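Cell division control protein 45 cdc45 putative (Entamoeba histolytica, PDB 6CC2) probably acts in DNA replication as the Cdc45 subunit of the CMG replicative helicase, with a fold related to DHH-family phosphoesterases. Local coordinates at residues V37-L42 / L51-V56; Q26-P31 / K69-H74. All coordinates share one frame; numbering follows the deposited sequence.

Contact 1 of 2, residues V37-L42 / L51-V56; sequences VCYKIL and LLHSAV. With EDO (1,2-ethanediol), chain J.
H53 of strand 53-57 meets Y39 of helix 33-48 through the edge of its imidazole. H53 CD2 lies 3.4 Å from Y39 OH, near the plane of the imidazole. Both ring nitrogens of H53 are used. ND1 donates to L51 O, 2.9 Å away, in a nearly straight bond (170°) that lies in the imidazole plane and fixes the turn of the ring. NE2 is hydrogen-bonded, at a more bent angle, to O2 of a 1,2-ethanediol molecule, 3.0 Å away. O1 of the same diol is 2.5 Å from Y39 OH, a short hydrogen bond at the edge of the phenol. The diol, probably from the crystallisation liquor, thus bridges the two side chains, and E47 OE2 also binds it. Helix and strand belong to the beta-alpha-beta unit of strand 24-29, helix 33-48 and strand 53-57. The helix packs on the parallel sheet, and its segment runs antiparallel to the edge strand (174°), with the axes 10.8 Å apart. S54 turns its side chain away from the helix, where it touches Q26, but its carbonyl O lies at the edge of the Y39 ring. The methyl of A55 points toward the helix. A55 CB touches Y39 CE2 at 3.6 Å, approaching the ring obliquely. Y39 CG is anti to the backbone N (chi1 -178°), which carries the phenol across to the strand. F378 of helix 374-385 stacks edge-to-face with Y39 and also touches A55.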
# COMPACT_ATOMS: atom_id res chain seq x y z
N VAL A 37 -3.55 8.37 6.05
CA VAL A 37 -2.97 9.72 6.11
C VAL A 37 -4.03 10.77 5.80
O VAL A 37 -4.13 11.80 6.46
CB VAL A 37 -1.78 9.83 5.14
CG1 VAL A 37 -1.38 11.28 4.91
CG2 VAL A 37 -0.60 8.98 5.66
N CYS A 38 -4.83 10.54 4.74
CA CYS A 38 -5.86 11.49 4.37
C CYS A 38 -6.86 11.66 5.51
O CYS A 38 -7.15 12.79 5.94
CB CYS A 38 -6.54 11.03 3.08
SG CYS A 38 -7.85 12.12 2.47
N TYR A 39 -7.35 10.55 6.05
CA TYR A 39 -8.23 10.62 7.21
C TYR A 39 -7.59 11.42 8.34
O TYR A 39 -8.25 12.25 8.98
CB TYR A 39 -8.55 9.21 7.71
CG TYR A 39 -9.49 9.23 8.89
CD1 TYR A 39 -8.99 9.33 10.19
CD2 TYR A 39 -10.86 9.20 8.72
CE1 TYR A 39 -9.83 9.37 11.27
CE2 TYR A 39 -11.70 9.24 9.80
CZ TYR A 39 -11.18 9.34 11.07
OH TYR A 39 -12.03 9.39 12.17
N LYS A 40 -6.32 11.14 8.65
CA LYS A 40 -5.64 11.81 9.76
C LYS A 40 -5.62 13.32 9.56
O LYS A 40 -5.97 14.09 10.48
CB LYS A 40 -4.21 11.25 9.90
CG LYS A 40 -3.34 11.92 10.95
CD LYS A 40 -3.91 11.77 12.33
CE LYS A 40 -2.99 12.35 13.39
NZ LYS A 40 -3.58 12.19 14.77
N ILE A 41 -5.24 13.76 8.36
CA ILE A 41 -5.12 15.20 8.10
C ILE A 41 -6.48 15.88 8.17
O ILE A 41 -6.63 16.95 8.77
CB ILE A 41 -4.42 15.42 6.74
CG1 ILE A 41 -2.96 14.97 6.85
CG2 ILE A 41 -4.49 16.87 6.33
CD1 ILE A 41 -2.16 15.06 5.54
N LEU A 42 -7.49 15.28 7.53
CA LEU A 42 -8.85 15.81 7.68
C LEU A 42 -9.27 15.82 9.14
O LEU A 42 -9.91 16.78 9.62
CB LEU A 42 -9.83 15.00 6.84
CG LEU A 42 -9.60 15.06 5.33
CD1 LEU A 42 -10.47 13.99 4.66
CD2 LEU A 42 -9.88 16.43 4.76
N LEU A 51 -15.83 19.54 14.77
CA LEU A 51 -16.72 18.85 13.85
C LEU A 51 -16.73 17.36 14.18
O LEU A 51 -15.69 16.70 14.10
CB LEU A 51 -16.29 19.07 12.40
CG LEU A 51 -16.64 20.40 11.76
CD1 LEU A 51 -16.22 21.55 12.64
CD2 LEU A 51 -16.00 20.52 10.40
N LEU A 52 -17.89 16.85 14.57
CA LEU A 52 -18.03 15.43 14.87
C LEU A 52 -17.84 14.61 13.61
O LEU A 52 -18.32 14.95 12.53
CB LEU A 52 -19.41 15.17 15.47
CG LEU A 52 -19.72 15.99 16.71
CD1 LEU A 52 -21.09 15.62 17.27
CD2 LEU A 52 -18.64 15.82 17.76
N HIS A 53 -17.09 13.51 13.73
CA HIS A 53 -16.78 12.70 12.57
C HIS A 53 -16.51 11.28 13.04
O HIS A 53 -16.24 11.03 14.21
CB HIS A 53 -15.58 13.25 11.79
CG HIS A 53 -14.32 13.35 12.60
ND1 HIS A 53 -14.10 14.36 13.51
CD2 HIS A 53 -13.21 12.58 12.62
CE1 HIS A 53 -12.92 14.19 14.08
NE2 HIS A 53 -12.36 13.12 13.56
N SER A 54 -16.61 10.34 12.10
CA SER A 54 -16.41 8.94 12.40
C SER A 54 -15.75 8.28 11.19
O SER A 54 -15.85 8.77 10.07
CB SER A 54 -17.72 8.24 12.75
OG SER A 54 -18.65 8.33 11.69
N ALA A 55 -15.06 7.17 11.45
CA ALA A 55 -14.39 6.43 10.40
C ALA A 55 -15.18 5.18 10.08
O ALA A 55 -15.68 4.51 10.98
CB ALA A 55 -12.97 6.06 10.82
N VAL A 56 -15.26 4.84 8.81
CA VAL A 56 -15.84 3.59 8.34
C VAL A 56 -14.80 2.89 7.48
O VAL A 56 -14.67 3.16 6.29
CB VAL A 56 -17.13 3.82 7.55
CG1 VAL A 56 -17.72 2.50 7.10
CG2 VAL A 56 -18.13 4.61 8.38
C1 EDO J . -10.03 10.13 15.22
O1 EDO J . -11.24 10.14 14.46
C2 EDO J . -9.46 11.54 15.26
O2 EDO J . -10.45 12.45 15.76

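Contact 2 of 2, residues Q26-P31 / K69-H74; sequences QLYVSP and KETIGH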
# COMPACT_ATOMS: atom_id res chain seq x y z
N GLN A 26 -19.01 11.28 8.05
CA GLN A 26 -18.63 9.89 7.97
C GLN A 26 -17.57 9.76 6.89
O GLN A 26 -17.79 10.18 5.75
CB GLN A 26 -19.85 9.04 7.62
CG GLN A 26 -19.87 7.68 8.22
CD GLN A 26 -21.13 6.94 7.86
OE1 GLN A 26 -21.74 7.24 6.83
NE2 GLN A 26 -21.51 5.97 8.66
N LEU A 27 -16.41 9.19 7.24
CA LEU A 27 -15.32 9.03 6.29
C LEU A 27 -15.07 7.55 6.05
O LEU A 27 -14.73 6.82 6.98
CB LEU A 27 -14.05 9.71 6.80
CG LEU A 27 -14.20 11.22 7.01
CD1 LEU A 27 -14.46 11.53 8.47
CD2 LEU A 27 -12.99 11.96 6.49
N TYR A 28 -15.30 7.11 4.81
CA TYR A 28 -15.10 5.73 4.40
C TYR A 28 -13.67 5.59 3.87
O TYR A 28 -13.27 6.29 2.94
CB TYR A 28 -16.11 5.36 3.31
CG TYR A 28 -17.56 5.36 3.74
CD1 TYR A 28 -18.19 6.52 4.18
CD2 TYR A 28 -18.31 4.20 3.70
CE1 TYR A 28 -19.51 6.51 4.58
CE2 TYR A 28 -19.64 4.17 4.09
CZ TYR A 28 -20.23 5.33 4.53
OH TYR A 28 -21.55 5.30 4.92
N VAL A 29 -12.90 4.69 4.48
CA VAL A 29 -11.46 4.62 4.29
C VAL A 29 -11.12 3.27 3.70
O VAL A 29 -11.37 2.24 4.34
CB VAL A 29 -10.71 4.85 5.60
CG1 VAL A 29 -9.21 4.90 5.34
CG2 VAL A 29 -11.19 6.11 6.28
N SER A 30 -10.60 3.27 2.51
CA SER A 30 -10.10 2.04 1.89
C SER A 30 -8.72 1.67 2.46
O SER A 30 -8.05 2.50 3.06
CB SER A 30 -10.08 2.21 0.39
OG SER A 30 -9.14 3.19 0.02
N PRO A 31 -8.28 0.41 2.28
CA PRO A 31 -7.12 -0.09 3.05
C PRO A 31 -5.76 0.24 2.44
O PRO A 31 -5.02 -0.63 1.98
CB PRO A 31 -7.36 -1.60 3.10
CG PRO A 31 -8.63 -1.87 2.33
CD PRO A 31 -8.98 -0.67 1.55
N LYS A 69 -26.17 2.48 3.15
CA LYS A 69 -27.61 2.29 3.22
C LYS A 69 -28.10 2.27 4.67
O LYS A 69 -29.14 2.84 4.99
CB LYS A 69 -28.01 1.01 2.50
CG LYS A 69 -29.52 0.79 2.47
CD LYS A 69 -29.88 -0.56 1.87
CE LYS A 69 -31.40 -0.70 1.75
NZ LYS A 69 -31.80 -2.06 1.30
N GLU A 70 -27.36 1.60 5.56
CA GLU A 70 -27.73 1.55 6.96
C GLU A 70 -27.62 2.92 7.63
O GLU A 70 -28.33 3.18 8.61
CB GLU A 70 -26.87 0.53 7.71
CG GLU A 70 -27.05 0.52 9.22
CD GLU A 70 -28.46 0.13 9.65
OE1 GLU A 70 -29.10 -0.68 8.94
OE2 GLU A 70 -28.93 0.64 10.69
N THR A 71 -26.75 3.79 7.12
CA THR A 71 -26.48 5.08 7.75
C THR A 71 -27.46 6.16 7.29
O THR A 71 -28.07 6.84 8.12
CB THR A 71 -25.05 5.53 7.42
OG1 THR A 71 -24.11 4.60 7.97
CG2 THR A 71 -24.78 6.92 7.98
N ILE A 72 -27.59 6.35 5.98
CA ILE A 72 -28.37 7.45 5.45
C ILE A 72 -29.81 7.33 5.91
O ILE A 72 -30.45 6.28 5.76
CB ILE A 72 -28.25 7.49 3.92
CG1 ILE A 72 -28.61 8.87 3.39
CG2 ILE A 72 -29.15 6.42 3.28
CD1 ILE A 72 -28.10 9.13 1.98
N GLY A 73 -30.33 8.41 6.49
CA GLY A 73 -31.69 8.45 6.96
C GLY A 73 -31.93 7.79 8.30
O GLY A 73 -33.10 7.71 8.73
N HIS A 74 -30.89 7.32 8.98
CA HIS A 74 -31.04 6.65 10.26
C HIS A 74 -30.12 7.20 11.34
O HIS A 74 -30.10 6.65 12.45
CB HIS A 74 -30.78 5.14 10.10
CG HIS A 74 -31.70 4.48 9.11
ND1 HIS A 74 -33.05 4.36 9.33
CD2 HIS A 74 -31.45 3.91 7.91
CE1 HIS A 74 -33.61 3.74 8.30
NE2 HIS A 74 -32.65 3.46 7.43
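The side chains of Q26 and T71 come from opposite directions, and T71 meets the amide of Q26 with both branches. Q26 NE2 donates to T71 OG1, 3.0 Å away. The bond is nearly straight (172°), and the acceptor lies in the amide plane of Q26. The Q26 chain is extended beyond CG (chi2 178°), which carries the amide from strand 24-29 across to the last turn of helix 61-71. OG1 takes the N-H, while the methyl CG2 lies 3.3 Å from Q26 OE1 and 3.5 Å from Q26 NE2. With chi1 of T71 at -63°, OG1 sits beside the backbone N and is hydrogen-bonded to V67 O, one turn back in the helix. The hydroxyl therefore has two partners, one on the strand and one on its own helix.

The other end of the Q26 amide is held too. Y28 OH donates to Q26 OE1, 2.7 Å away, from well above the carbonyl plane. With a bond at each end, the amide has little freedom to flip or turn. Y28 OH is 4.0 Å from T71 OG1, so the tyrosine reaches T71 mainly through Q26. F82 stacks edge-to-face on the Y28 ring, and V77 touches both Q26 and T71. All three touching residues are buried. Beyond T71 the chain leaves the helix, and H74 N bonds back to T71 O at 3.0 Å. The arrangement joins the strand next to the sheet edge to a helix covering one face, consistent with the alpha/beta/alpha layering of the DHH-type domains to which Cdc45 is related.

Contacts 1 and 2 have their centres 12 Å apart and share one parallel sheet. Strand 53-57, from contact 1, lies beside strand 24-29, from contact 2. Two probable backbone hydrogen bonds join them: V56 N to L27 O at 2.8 Å, and S54 O to L27 N at 2.9 Å. L27 and Q26 leave strand 24-29 on opposite faces. L27 turns to helix 33-48, where its CD2 is 3.7 Å from L42 CD1. Q26 turns toward helix 61-71, and its CG packs 3.5 Å from V56 CG2. Along the chain, contact 1 is nested inside the loop closed by contact 2. The ethanediol sits at contact 1 and need not mark a functional site.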